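Adenylate isopentenyltransferase (PDB 3A8T) transfers an isopentenyl group from dimethylallyl diphosphate to ATP, ADP or AMP in cytokinin biosynthesis. Local coordinates at residues A[177-186]-A[294-305]. Numbering follows the deposited sequence.
Sequences FLWVDVSVKV and WDLRRLDATESF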
loop_
_atom_site.group_PDB
_atom_site.type_symbol
_atom_site.label_atom_id
_atom_site.label_comp_id
_atom_site.label_asym_id
_atom_site.label_seq_id
_atom_site.Cartn_x
_atom_site.Cartn_y
_atom_site.Cartn_z
ATOM N N PHE A 177 -4.830 7.512 15.461
ATOM C CA PHE A 177 -4.558 7.606 14.047
ATOM C C PHE A 177 -3.251 8.293 13.790
ATOM O O PHE A 177 -3.122 9.455 14.101
ATOM C CB PHE A 177 -5.618 8.461 13.355
ATOM C CG PHE A 177 -7.007 7.929 13.437
ATOM C CD1 PHE A 177 -7.422 6.893 12.611
ATOM C CD2 PHE A 177 -7.930 8.490 14.322
ATOM C CE1 PHE A 177 -8.737 6.413 12.659
ATOM C CE2 PHE A 177 -9.250 8.019 14.385
ATOM C CZ PHE A 177 -9.650 6.979 13.552
ATOM N N LEU A 178 -2.270 7.600 13.238
ATOM C CA LEU A 178 -1.028 8.270 12.891
ATOM C C LEU A 178 -1.143 8.439 11.376
ATOM O O LEU A 178 -1.416 7.468 10.661
ATOM C CB LEU A 178 0.192 7.428 13.200
ATOM C CG LEU A 178 0.393 7.066 14.669
ATOM C CD1 LEU A 178 1.663 6.254 14.873
ATOM C CD2 LEU A 178 0.439 8.349 15.458
ATOM N N TRP A 179 -0.978 9.667 10.910
ATOM C CA TRP A 179 -1.042 9.961 9.494
ATOM C C TRP A 179 0.357 10.431 9.058
ATOM O O TRP A 179 0.836 11.471 9.518
ATOM C CB TRP A 179 -2.115 11.036 9.220
ATOM C CG TRP A 179 -2.048 11.698 7.878
ATOM C CD1 TRP A 179 -1.685 11.128 6.688
ATOM C CD2 TRP A 179 -2.420 13.043 7.567
ATOM N NE1 TRP A 179 -1.806 12.040 5.661
ATOM C CE2 TRP A 179 -2.254 13.217 6.175
ATOM C CE3 TRP A 179 -2.867 14.125 8.334
ATOM C CZ2 TRP A 179 -2.523 14.423 5.535
ATOM C CZ3 TRP A 179 -3.131 15.335 7.696
ATOM C CH2 TRP A 179 -2.960 15.477 6.313
ATOM N N VAL A 180 1.015 9.628 8.206
ATOM C CA VAL A 180 2.343 9.966 7.708
ATOM C C VAL A 180 2.163 10.772 6.438
ATOM O O VAL A 180 1.651 10.286 5.452
ATOM C CB VAL A 180 3.240 8.690 7.435
ATOM C CG1 VAL A 180 4.633 9.103 7.040
ATOM C CG2 VAL A 180 3.330 7.851 8.694
ATOM N N ASP A 181 2.569 12.025 6.484
ATOM C CA ASP A 181 2.394 12.900 5.358
ATOM C C ASP A 181 3.738 13.264 4.697
ATOM O O ASP A 181 4.791 13.351 5.337
ATOM C CB ASP A 181 1.612 14.123 5.869
ATOM C CG ASP A 181 1.253 15.136 4.771
ATOM O OD1 ASP A 181 0.659 14.768 3.710
ATOM O OD2 ASP A 181 1.547 16.326 5.000
ATOM N N VAL A 182 3.676 13.455 3.387
ATOM C CA VAL A 182 4.829 13.809 2.596
ATOM C C VAL A 182 4.386 14.897 1.612
ATOM O O VAL A 182 3.284 14.831 1.075
ATOM C CB VAL A 182 5.301 12.576 1.819
ATOM C CG1 VAL A 182 6.471 12.908 0.926
ATOM C CG2 VAL A 182 5.697 11.502 2.815
ATOM N N SER A 183 5.183 15.923 1.379
ATOM C CA SER A 183 4.736 16.890 0.409
ATOM C C SER A 183 4.500 16.194 -0.942
ATOM O O SER A 183 5.260 15.326 -1.326
ATOM C CB SER A 183 5.775 17.967 0.277
ATOM O OG SER A 183 5.642 18.822 1.400
ATOM N N VAL A 184 3.440 16.567 -1.656
ATOM C CA VAL A 184 3.146 15.921 -2.929
ATOM C C VAL A 184 4.339 15.779 -3.852
ATOM O O VAL A 184 4.653 14.673 -4.290
ATOM C CB VAL A 184 1.977 16.626 -3.698
ATOM C CG1 VAL A 184 0.641 16.175 -3.104
ATOM C CG2 VAL A 184 2.100 18.145 -3.627
ATOM N N LYS A 185 5.021 16.882 -4.122
ATOM C CA LYS A 185 6.185 16.816 -5.002
ATOM C C LYS A 185 7.220 15.784 -4.565
ATOM O O LYS A 185 7.700 15.022 -5.364
ATOM C CB LYS A 185 6.865 18.178 -5.138
ATOM C CG LYS A 185 7.798 18.217 -6.327
ATOM C CD LYS A 185 7.112 17.542 -7.545
ATOM C CE LYS A 185 7.911 17.637 -8.846
ATOM N NZ LYS A 185 9.328 17.186 -8.738
ATOM N N VAL A 186 7.591 15.774 -3.295
ATOM C CA VAL A 186 8.558 14.789 -2.845
ATOM C C VAL A 186 7.993 13.371 -3.002
ATOM O O VAL A 186 8.687 12.467 -3.457
ATOM C CB VAL A 186 8.949 15.064 -1.385
ATOM C CG1 VAL A 186 9.894 13.955 -0.848
ATOM C CG2 VAL A 186 9.629 16.423 -1.326
ATOM N N TRP A 294 -12.265 13.148 13.115
ATOM C CA TRP A 294 -11.061 12.323 13.179
ATOM C C TRP A 294 -9.743 13.011 13.540
ATOM O O TRP A 294 -9.118 13.709 12.743
ATOM C CB TRP A 294 -10.910 11.548 11.871
ATOM C CG TRP A 294 -12.065 10.582 11.582
ATOM C CD1 TRP A 294 -13.389 10.859 11.666
ATOM C CD2 TRP A 294 -11.971 9.240 11.071
ATOM N NE1 TRP A 294 -14.127 9.791 11.229
ATOM C CE2 TRP A 294 -13.284 8.782 10.857
ATOM C CE3 TRP A 294 -10.906 8.388 10.761
ATOM C CZ2 TRP A 294 -13.566 7.501 10.344
ATOM C CZ3 TRP A 294 -11.194 7.108 10.239
ATOM C CH2 TRP A 294 -12.503 6.690 10.042
ATOM N N ASP A 295 -9.319 12.780 14.761
ATOM C CA ASP A 295 -8.094 13.353 15.260
ATOM C C ASP A 295 -6.845 12.666 14.663
ATOM O O ASP A 295 -6.300 11.706 15.200
ATOM C CB ASP A 295 -8.109 13.277 16.793
ATOM C CG ASP A 295 -6.875 13.842 17.399
ATOM O OD1 ASP A 295 -6.198 14.663 16.727
ATOM O OD2 ASP A 295 -6.588 13.457 18.551
ATOM N N LEU A 296 -6.374 13.179 13.546
ATOM C CA LEU A 296 -5.221 12.563 12.926
ATOM C C LEU A 296 -3.957 13.195 13.424
ATOM O O LEU A 296 -3.811 14.400 13.358
ATOM C CB LEU A 296 -5.317 12.734 11.419
ATOM C CG LEU A 296 -6.581 12.277 10.710
ATOM C CD1 LEU A 296 -6.524 12.798 9.281
ATOM C CD2 LEU A 296 -6.707 10.766 10.802
ATOM N N ARG A 297 -3.025 12.394 13.907
ATOM C CA ARG A 297 -1.767 12.938 14.410
ATOM C C ARG A 297 -0.826 12.917 13.212
ATOM O O ARG A 297 -0.420 11.862 12.782
ATOM C CB ARG A 297 -1.262 12.067 15.577
ATOM C CG ARG A 297 -2.299 11.808 16.685
ATOM C CD ARG A 297 -2.738 13.094 17.390
ATOM N NE ARG A 297 -1.635 13.723 18.114
ATOM C CZ ARG A 297 -1.333 13.466 19.381
ATOM N NH1 ARG A 297 -2.066 12.613 20.089
ATOM N NH2 ARG A 297 -0.250 13.997 19.913
ATOM N N ARG A 298 -0.506 14.077 12.658
ATOM C CA ARG A 298 0.319 14.127 11.457
ATOM C C ARG A 298 1.799 14.035 11.635
ATOM O O ARG A 298 2.393 14.748 12.450
ATOM C CB ARG A 298 -0.007 15.376 10.630
ATOM C CG ARG A 298 0.550 15.327 9.188
ATOM C CD ARG A 298 -0.110 16.349 8.224
ATOM N NE ARG A 298 -0.266 17.667 8.820
ATOM C CZ ARG A 298 0.705 18.568 8.959
ATOM N NH1 ARG A 298 1.944 18.315 8.532
ATOM N NH2 ARG A 298 0.437 19.728 9.558
ATOM N N LEU A 299 2.408 13.145 10.866
ATOM C CA LEU A 299 3.864 12.973 10.938
ATOM C C LEU A 299 4.405 13.454 9.610
ATOM O O LEU A 299 3.955 13.012 8.571
ATOM C CB LEU A 299 4.251 11.503 11.151
ATOM C CG LEU A 299 3.724 10.855 12.433
ATOM C CD1 LEU A 299 3.925 9.366 12.352
ATOM C CD2 LEU A 299 4.376 11.455 13.679
ATOM N N ASP A 300 5.339 14.387 9.630
ATOM C CA ASP A 300 5.848 14.861 8.377
ATOM C C ASP A 300 7.120 14.143 8.001
ATOM O O ASP A 300 8.212 14.469 8.485
ATOM C CB ASP A 300 6.106 16.356 8.419
ATOM C CG ASP A 300 6.375 16.931 7.019
ATOM O OD1 ASP A 300 6.826 16.179 6.104
ATOM O OD2 ASP A 300 6.125 18.129 6.824
ATOM N N ALA A 301 6.967 13.190 7.095
ATOM C CA ALA A 301 8.053 12.389 6.580
ATOM C C ALA A 301 8.770 13.041 5.377
ATOM O O ALA A 301 9.624 12.416 4.759
ATOM C CB ALA A 301 7.496 11.026 6.156
ATOM N N THR A 302 8.423 14.272 5.022
ATOM C CA THR A 302 9.034 14.888 3.841
ATOM C C THR A 302 10.557 14.924 3.722
ATOM O O THR A 302 11.081 14.544 2.721
ATOM C CB THR A 302 8.491 16.294 3.617
ATOM O OG1 THR A 302 7.059 16.221 3.491
ATOM C CG2 THR A 302 9.124 16.902 2.347
ATOM N N GLU A 303 11.272 15.338 4.744
ATOM C CA GLU A 303 12.687 15.394 4.623
ATOM C C GLU A 303 13.304 14.027 4.647
ATOM O O GLU A 303 14.458 13.850 4.213
ATOM C CB GLU A 303 13.285 16.212 5.753
ATOM C CG GLU A 303 12.805 17.662 5.770
ATOM C CD GLU A 303 13.117 18.413 4.490
ATOM O OE1 GLU A 303 14.259 18.277 3.983
ATOM O OE2 GLU A 303 12.217 19.146 4.009
ATOM N N SER A 304 12.573 13.070 5.196
ATOM C CA SER A 304 13.056 11.708 5.277
ATOM C C SER A 304 13.084 11.156 3.879
ATOM O O SER A 304 14.017 10.470 3.494
ATOM C CB SER A 304 12.126 10.821 6.145
ATOM O OG SER A 304 12.152 11.137 7.525
ATOM N N PHE A 305 12.031 11.464 3.131
ATOM C CA PHE A 305 11.887 11.018 1.764
ATOM C C PHE A 305 12.847 11.711 0.812
ATOM O O PHE A 305 13.447 11.050 -0.065
ATOM C CB PHE A 305 10.419 11.191 1.336
ATOM C CG PHE A 305 9.524 10.129 1.906
ATOM C CD1 PHE A 305 9.101 9.071 1.135
ATOM C CD2 PHE A 305 9.234 10.107 3.262
ATOM C CE1 PHE A 305 8.409 7.996 1.708
ATOM C CE2 PHE A 305 8.546 9.030 3.836
ATOM C CZ PHE A 305 8.138 7.979 3.055
HETATM O O HOH W 1 -5.908 9.719 16.837
#
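Over one face of the Trp179 indole lies Arg298, whose CD sits 3.6 Å from the centroid of the six-membered ring, a CH-pi contact; CB of Asp181 meets the same face nearer the rim. With CG of Arg298 anti to the backbone N (chi1 -165°), the chain runs alongside the indole, its guanidinium turned 76° from the ring plane. The Phe177 ring takes Asp295 O at its edge; it is tilted 27° from the Trp294 six-membered ring and slid aside until the two barely overlap, with CZ of Phe177 3.4 Å from CE3 of Trp294. Val182 CG2 lies over one face of Phe305, a CH-pi contact 4.0 Å from the ring centroid.

Five backbone hydrogen bonds run from Arg297 N–Phe177 O to Ala301 N–Asp181 O, pairing the strands in parallel. Beyond them, Thr302 OG1 accepts from Ser183 N (2.8 Å) and donates to Asp300 OD1 (2.6 Å), which also closes an Asx turn with Thr302 N. A valine in place of Thr302 would probably leave Ser183 N without this acceptor.

The pair forms one margin of the parallel sheet of the P-loop NTPase fold: 296-300 is outermost and 174-181 lies between it and 41-46, the strand that leads into the ATP-binding P-loop; helix 257-289 packs on the sheet face bearing Trp179 and Leu296, helix 315-338 on the one bearing Arg297 and Leu299.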